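Peroxiredoxin 5 (Alvinella pompejana, PDB 2XHF) probably reduces hydrogen peroxide and organic hydroperoxides as a thiol-dependent antioxidant enzyme with a thioredoxin-like fold. Local coordinates at residues 46-52 and 132-138; 61-65 and 154-159. All blocks are in the same frame, centred on the assembly; numbering follows the deposited sequence.

Interaction 1: 46-52 and 132-138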
loop_
_atom_site.group_PDB
_atom_site.type_symbol
_atom_site.label_atom_id
_atom_site.label_comp_id
_atom_site.label_asym_id
_atom_site.label_seq_id
_atom_site.Cartn_x
_atom_site.Cartn_y
_atom_site.Cartn_z
ATOM N N ILE A 46 -2.373 2.712 -23.632
ATOM C CA ILE A 46 -3.534 2.482 -22.796
ATOM C C ILE A 46 -3.193 2.904 -21.378
ATOM O O ILE A 46 -2.113 2.602 -20.879
ATOM C CB ILE A 46 -3.913 0.991 -22.783
ATOM C CG1 ILE A 46 -4.338 0.528 -24.169
ATOM C CG2 ILE A 46 -5.047 0.751 -21.776
ATOM C CD1 ILE A 46 -4.179 -0.973 -24.384
ATOM N N LEU A 47 -4.103 3.634 -20.749
ATOM C CA LEU A 47 -4.004 3.983 -19.338
ATOM C C LEU A 47 -5.268 3.531 -18.633
ATOM O O LEU A 47 -6.374 3.941 -19.009
ATOM C CB LEU A 47 -3.847 5.501 -19.159
ATOM C CG LEU A 47 -3.746 5.983 -17.697
ATOM C CD1 LEU A 47 -2.469 5.458 -17.008
ATOM C CD2 LEU A 47 -3.791 7.511 -17.625
ATOM N N PHE A 48 -5.123 2.675 -17.626
ATOM C CA PHE A 48 -6.280 2.249 -16.856
ATOM C C PHE A 48 -5.959 2.304 -15.378
ATOM O O PHE A 48 -4.786 2.246 -14.971
ATOM C CB PHE A 48 -6.781 0.843 -17.263
ATOM C CG PHE A 48 -5.875 -0.290 -16.834
ATOM C CD1 PHE A 48 -4.784 -0.650 -17.602
ATOM C CD2 PHE A 48 -6.129 -0.998 -15.671
ATOM C CE1 PHE A 48 -3.956 -1.678 -17.216
ATOM C CE2 PHE A 48 -5.310 -2.033 -15.297
ATOM C CZ PHE A 48 -4.225 -2.369 -16.062
ATOM N N SER A 49 -7.004 2.468 -14.573
ATOM C CA SER A 49 -6.837 2.586 -13.132
ATOM C C SER A 49 -7.344 1.382 -12.348
ATOM O O SER A 49 -8.224 0.646 -12.802
ATOM C CB SER A 49 -7.545 3.839 -12.647
ATOM O OG SER A 49 -8.939 3.719 -12.909
ATOM N N VAL A 50 -6.802 1.228 -11.146
ATOM C CA VAL A 50 -7.387 0.359 -10.140
ATOM C C VAL A 50 -7.560 1.155 -8.855
ATOM O O VAL A 50 -6.899 2.164 -8.658
ATOM C CB VAL A 50 -6.537 -0.902 -9.882
ATOM C CG1 VAL A 50 -6.483 -1.767 -11.123
ATOM C CG2 VAL A 50 -5.137 -0.544 -9.346
ATOM N N VAL A 51 -8.448 0.679 -7.981
ATOM C CA VAL A 51 -8.706 1.341 -6.715
ATOM C C VAL A 51 -7.476 1.261 -5.811
ATOM O O VAL A 51 -7.161 2.185 -5.069
ATOM C CB VAL A 51 -9.968 0.746 -6.047
ATOM C CG1 VAL A 51 -10.197 1.332 -4.644
ATOM C CG2 VAL A 51 -11.170 1.002 -6.960
ATOM N N GLY A 52 -6.780 0.139 -5.851
ATOM C CA GLY A 52 -5.545 0.046 -5.122
ATOM C C GLY A 52 -4.861 -1.277 -5.297
ATOM O O GLY A 52 -5.502 -2.290 -5.547
ATOM N N ARG A 132 -9.222 7.133 -3.305
ATOM C CA ARG A 132 -8.555 6.419 -4.363
ATOM C C ARG A 132 -9.188 6.849 -5.667
ATOM O O ARG A 132 -9.993 7.768 -5.708
ATOM C CB ARG A 132 -8.702 4.919 -4.145
ATOM C CG ARG A 132 -8.145 4.451 -2.793
ATOM C CD ARG A 132 -6.632 4.681 -2.686
ATOM N NE ARG A 132 -6.079 4.147 -1.438
ATOM C CZ ARG A 132 -5.667 2.899 -1.249
ATOM N NH1 ARG A 132 -5.657 2.031 -2.248
ATOM N NH2 ARG A 132 -5.204 2.523 -0.067
ATOM N N SER A 133 -8.809 6.195 -6.744
ATOM C CA SER A 133 -9.382 6.509 -8.040
ATOM C C SER A 133 -10.534 5.591 -8.364
ATOM O O SER A 133 -10.472 4.398 -8.076
ATOM C CB SER A 133 -8.334 6.314 -9.122
ATOM O OG SER A 133 -8.811 6.738 -10.396
ATOM N N ARG A 134 -11.539 6.137 -9.034
ATOM C CA ARG A 134 -12.536 5.331 -9.710
ATOM C C ARG A 134 -11.868 4.608 -10.853
ATOM O O ARG A 134 -10.801 5.022 -11.304
ATOM C CB ARG A 134 -13.640 6.211 -10.301
ATOM C CG ARG A 134 -14.417 6.998 -9.270
ATOM C CD ARG A 134 -15.595 7.745 -9.876
ATOM N NE ARG A 134 -16.051 8.793 -8.970
ATOM C CZ ARG A 134 -16.900 8.617 -7.959
ATOM N NH1 ARG A 134 -17.427 7.421 -7.708
ATOM N NH2 ARG A 134 -17.229 9.652 -7.197
ATOM N N ARG A 135 -12.513 3.556 -11.348
ATOM C CA ARG A 135 -11.988 2.768 -12.442
ATOM C C ARG A 135 -12.333 3.385 -13.795
ATOM O O ARG A 135 -13.501 3.726 -14.064
ATOM C CB ARG A 135 -12.515 1.330 -12.374
ATOM C CG ARG A 135 -12.044 0.545 -11.159
ATOM C CD ARG A 135 -12.435 -0.908 -11.266
ATOM N NE ARG A 135 -13.800 -1.120 -10.804
ATOM C CZ ARG A 135 -14.130 -1.457 -9.558
ATOM N NH1 ARG A 135 -13.194 -1.639 -8.635
ATOM N NH2 ARG A 135 -15.405 -1.623 -9.232
ATOM N N TYR A 136 -11.310 3.540 -14.627
ATOM C CA TYR A 136 -11.473 3.942 -16.016
ATOM C C TYR A 136 -10.429 3.244 -16.884
ATOM O O TYR A 136 -9.454 2.668 -16.396
ATOM C CB TYR A 136 -11.365 5.462 -16.176
ATOM C CG TYR A 136 -10.063 6.018 -15.653
ATOM C CD1 TYR A 136 -8.909 5.938 -16.408
ATOM C CD2 TYR A 136 -9.981 6.593 -14.393
ATOM C CE1 TYR A 136 -7.707 6.420 -15.932
ATOM C CE2 TYR A 136 -8.771 7.075 -13.904
ATOM C CZ TYR A 136 -7.649 6.989 -14.685
ATOM O OH TYR A 136 -6.458 7.467 -14.208
ATOM N N ALA A 137 -10.630 3.303 -18.188
ATOM C CA ALA A 137 -9.628 2.862 -19.159
ATOM C C ALA A 137 -9.688 3.831 -20.333
ATOM O O ALA A 137 -10.767 4.116 -20.849
ATOM C CB ALA A 137 -9.886 1.443 -19.616
ATOM N N MET A 138 -8.530 4.334 -20.751
ATOM C CA MET A 138 -8.466 5.305 -21.818
ATOM C C MET A 138 -7.437 4.911 -22.834
ATOM O O MET A 138 -6.397 4.337 -22.497
ATOM C CB MET A 138 -8.092 6.672 -21.244
ATOM C CG MET A 138 -9.173 7.231 -20.314
ATOM S SD MET A 138 -8.785 8.861 -19.659
ATOM C CE MET A 138 -7.024 8.702 -19.639
HETATM O O HOH W 1 -9.886 0.249 -14.958
HETATM O O HOH W 2 -6.496 4.242 -6.897
HETATM O O HOH W 3 -9.781 -1.939 -8.752
#
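L47 and M138 lie side by side and point the same way on one face of the sheet, methyl CD2 of L47 4.0 Å from CE of M138. On the other face the side chains of F48 and A137 touch CB to CB, as a non-hydrogen-bonded pair, while the F48 ring runs off to stack on Y65. The Y136 ring presents a face to S49, whose CB sits 3.9 Å from the ring centroid in a CH-pi contact, close to the ring normal. Were Y136 cut back to an alanine, S49 CB would probably lose its aromatic cover and a gap would be likely to open where F114 and L118 pack against the ring. These residues join 44-49, the middle strand of the five-stranded mixed sheet of the thioredoxin-like fold, to its antiparallel neighbour 136-141. L47 and M138 form the hydrogen-bonded pair, with M138 N 2.8 Å from L47 O, and S49 N gives a further bond to Y136 O. Beyond S49 N, side chains and waters carry more of the pairing. With chi1 at 63°, S49 OG stands between its own backbone N and carbonyl carbon, and from there it donates to R134 O (2.8 Å), on a lone pair, and accepts from Y136 N (2.9 Å). S133 OG also donates to R134 O, so two hydroxyls grip that carbonyl. Further out, a water bridges V50 O and S133 N. V51 CG2 rests 3.6 Å from S133 O and also touches NH1 of R135, whose NE is held by a salt bridge to E151. R132, bent at chi2, brings NH1 3.2 Å from V51 O, which lies near the guanidinium plane. R132 NE bonds to N130, and NH2 forms a salt bridge with D87 of the second subunit.

Interaction 2: 61-65 and 154-159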
loop_
_atom_site.group_PDB
_atom_site.type_symbol
_atom_site.label_atom_id
_atom_site.label_comp_id
_atom_site.label_asym_id
_atom_site.label_seq_id
_atom_site.Cartn_x
_atom_site.Cartn_y
_atom_site.Cartn_z
ATOM N N HIS A 61 -9.083 -7.408 -14.257
ATOM C CA HIS A 61 -8.946 -7.105 -15.684
ATOM C C HIS A 61 -7.551 -7.256 -16.226
ATOM O O HIS A 61 -7.372 -7.435 -17.427
ATOM C CB HIS A 61 -9.492 -5.715 -15.942
ATOM C CG HIS A 61 -10.905 -5.557 -15.495
ATOM N ND1 HIS A 61 -11.931 -6.331 -15.998
ATOM C CD2 HIS A 61 -11.460 -4.749 -14.564
ATOM C CE1 HIS A 61 -13.060 -5.998 -15.397
ATOM N NE2 HIS A 61 -12.804 -5.034 -14.531
ATOM N N ILE A 62 -6.555 -7.174 -15.350
ATOM C CA ILE A 62 -5.181 -7.333 -15.773
ATOM C C ILE A 62 -4.935 -8.616 -16.586
ATOM O O ILE A 62 -4.287 -8.570 -17.620
ATOM C CB ILE A 62 -4.235 -7.143 -14.587
ATOM C CG1 ILE A 62 -4.124 -5.629 -14.309
ATOM C CG2 ILE A 62 -2.863 -7.736 -14.892
ATOM C CD1 ILE A 62 -3.447 -5.281 -13.008
ATOM N N PRO A 63 -5.492 -9.762 -16.162
ATOM C CA PRO A 63 -5.244 -10.975 -16.949
ATOM C C PRO A 63 -5.667 -10.839 -18.415
ATOM O O PRO A 63 -4.947 -11.330 -19.293
ATOM C CB PRO A 63 -6.083 -12.039 -16.224
ATOM C CG PRO A 63 -6.152 -11.555 -14.849
ATOM C CD PRO A 63 -6.240 -10.066 -14.931
ATOM N N GLU A 64 -6.780 -10.167 -18.695
ATOM C CA GLU A 64 -7.211 -10.006 -20.083
ATOM C C GLU A 64 -6.341 -9.017 -20.844
ATOM O O GLU A 64 -6.057 -9.254 -22.011
ATOM C CB GLU A 64 -8.672 -9.596 -20.196
ATOM C CG GLU A 64 -9.214 -9.733 -21.619
ATOM C CD GLU A 64 -10.704 -10.017 -21.652
ATOM O OE1 GLU A 64 -11.479 -9.044 -21.596
ATOM O OE2 GLU A 64 -11.075 -11.208 -21.737
ATOM N N TYR A 65 -5.919 -7.927 -20.195
ATOM C CA TYR A 65 -4.947 -7.026 -20.816
ATOM C C TYR A 65 -3.693 -7.807 -21.193
ATOM O O TYR A 65 -3.165 -7.655 -22.290
ATOM C CB TYR A 65 -4.543 -5.855 -19.898
ATOM C CG TYR A 65 -5.568 -4.753 -19.748
ATOM C CD1 TYR A 65 -5.833 -3.862 -20.782
ATOM C CD2 TYR A 65 -6.222 -4.565 -18.547
ATOM C CE1 TYR A 65 -6.760 -2.832 -20.625
ATOM C CE2 TYR A 65 -7.159 -3.563 -18.383
ATOM C CZ TYR A 65 -7.411 -2.689 -19.419
ATOM O OH TYR A 65 -8.328 -1.685 -19.232
ATOM N N ILE A 154 -14.513 -1.848 -18.894
ATOM C CA ILE A 154 -13.094 -1.691 -18.546
ATOM C C ILE A 154 -12.366 -3.030 -18.606
ATOM O O ILE A 154 -11.363 -3.236 -17.925
ATOM C CB ILE A 154 -12.940 -1.057 -17.157
ATOM C CG1 ILE A 154 -13.678 -1.881 -16.105
ATOM C CG2 ILE A 154 -13.470 0.374 -17.180
ATOM C CD1 ILE A 154 -13.341 -1.496 -14.672
ATOM N N THR A 155 -12.860 -3.936 -19.444
ATOM C CA THR A 155 -12.209 -5.227 -19.627
ATOM C C THR A 155 -11.110 -5.113 -20.683
ATOM O O THR A 155 -10.986 -4.093 -21.356
ATOM C CB THR A 155 -13.208 -6.299 -20.086
ATOM O OG1 THR A 155 -13.827 -5.881 -21.307
ATOM C CG2 THR A 155 -14.284 -6.527 -19.036
ATOM N N GLY A 156 -10.297 -6.156 -20.837
ATOM C CA GLY A 156 -9.301 -6.144 -21.895
ATOM C C GLY A 156 -9.950 -6.013 -23.265
ATOM O O GLY A 156 -9.532 -5.218 -24.125
ATOM N N LEU A 157 -10.981 -6.824 -23.461
ATOM C CA LEU A 157 -11.727 -6.870 -24.710
ATOM C C LEU A 157 -12.264 -5.492 -25.064
ATOM O O LEU A 157 -12.166 -5.025 -26.214
ATOM C CB LEU A 157 -12.868 -7.865 -24.569
ATOM C CG LEU A 157 -13.808 -7.932 -25.769
ATOM C CD1 LEU A 157 -13.009 -8.127 -27.048
ATOM C CD2 LEU A 157 -14.842 -9.022 -25.578
ATOM N N ALA A 158 -12.866 -4.841 -24.084
ATOM C CA ALA A 158 -13.461 -3.545 -24.341
ATOM C C ALA A 158 -12.381 -2.658 -24.942
ATOM O O ALA A 158 -12.604 -1.896 -25.889
ATOM C CB ALA A 158 -14.007 -2.944 -23.056
ATOM N N CYS A 159 -11.188 -2.784 -24.379
ATOM C CA CYS A 159 -10.074 -1.993 -24.817
ATOM C C CYS A 159 -9.680 -2.258 -26.298
ATOM O O CYS A 159 -9.473 -1.330 -27.099
ATOM C CB CYS A 159 -8.894 -2.251 -23.866
ATOM S SG CYS A 159 -7.485 -1.263 -24.132
HETATM O O HOH W 4 -11.167 -8.223 -18.236
HETATM O O HOH W 5 -9.527 -1.939 -16.556
HETATM O O HOH W 6 -10.519 -1.689 -20.662
#
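H61 lays one face of its imidazole against I154 O, which stands 3.4 Å above the ring plane and off toward the rim. On the same side, CG1 and CD1 of I154 reach the NE2 end of the ring, CD1 coming 3.6 Å from H61 NE2. Y65 also offers a face, here to G156 CA, while C159 SG comes to the ring edge, 3.9 Å from CE1, as a sulfur-aromatic contact. The phenolic oxygen of Y65 reaches the other backbone through two waters, one of them donating to I154 O and the other to T155 O. The aliphatic part of E64 packs on G156, CG lying 3.6 Å from G156 CA, in space that the glycine leaves by having no side chain. E64 CG is anti to the backbone N (chi1 -167°), which carries the carboxylate past the glycine; OE1 then accepts from L157 N at 2.9 Å, the donor arriving 43° out of the carboxylate plane. T155 OG1 accepts from A158 N at 3.1 Å. T155 is thus a classic helix N-cap for 156-165, and the carboxylate of E64, sent over from helix 62-67, takes up a second N-H of the same first turn.

From the N terminus the chain runs through 46-52 on the central strand, then 61-65 at the start of helix 62-67. Helices 88-98, 113-118 and 125-128 come next, before the chain returns to the sheet along segment 132-138, where interaction 1 closes a loop of 79 residues. The hairpin partner 144-150 follows, and 154-159, entering the last helix, closes interaction 2 over 88 residues. The two loops therefore cross. Interaction 1 sets the strands side by side; interaction 2 joins two helix starts on the sheet face bearing F48 and A137. They meet directly: Y65 OH touches A137 CB, I46 CD1 packs on C159 SG, and R135 CD lies against I154 CD1.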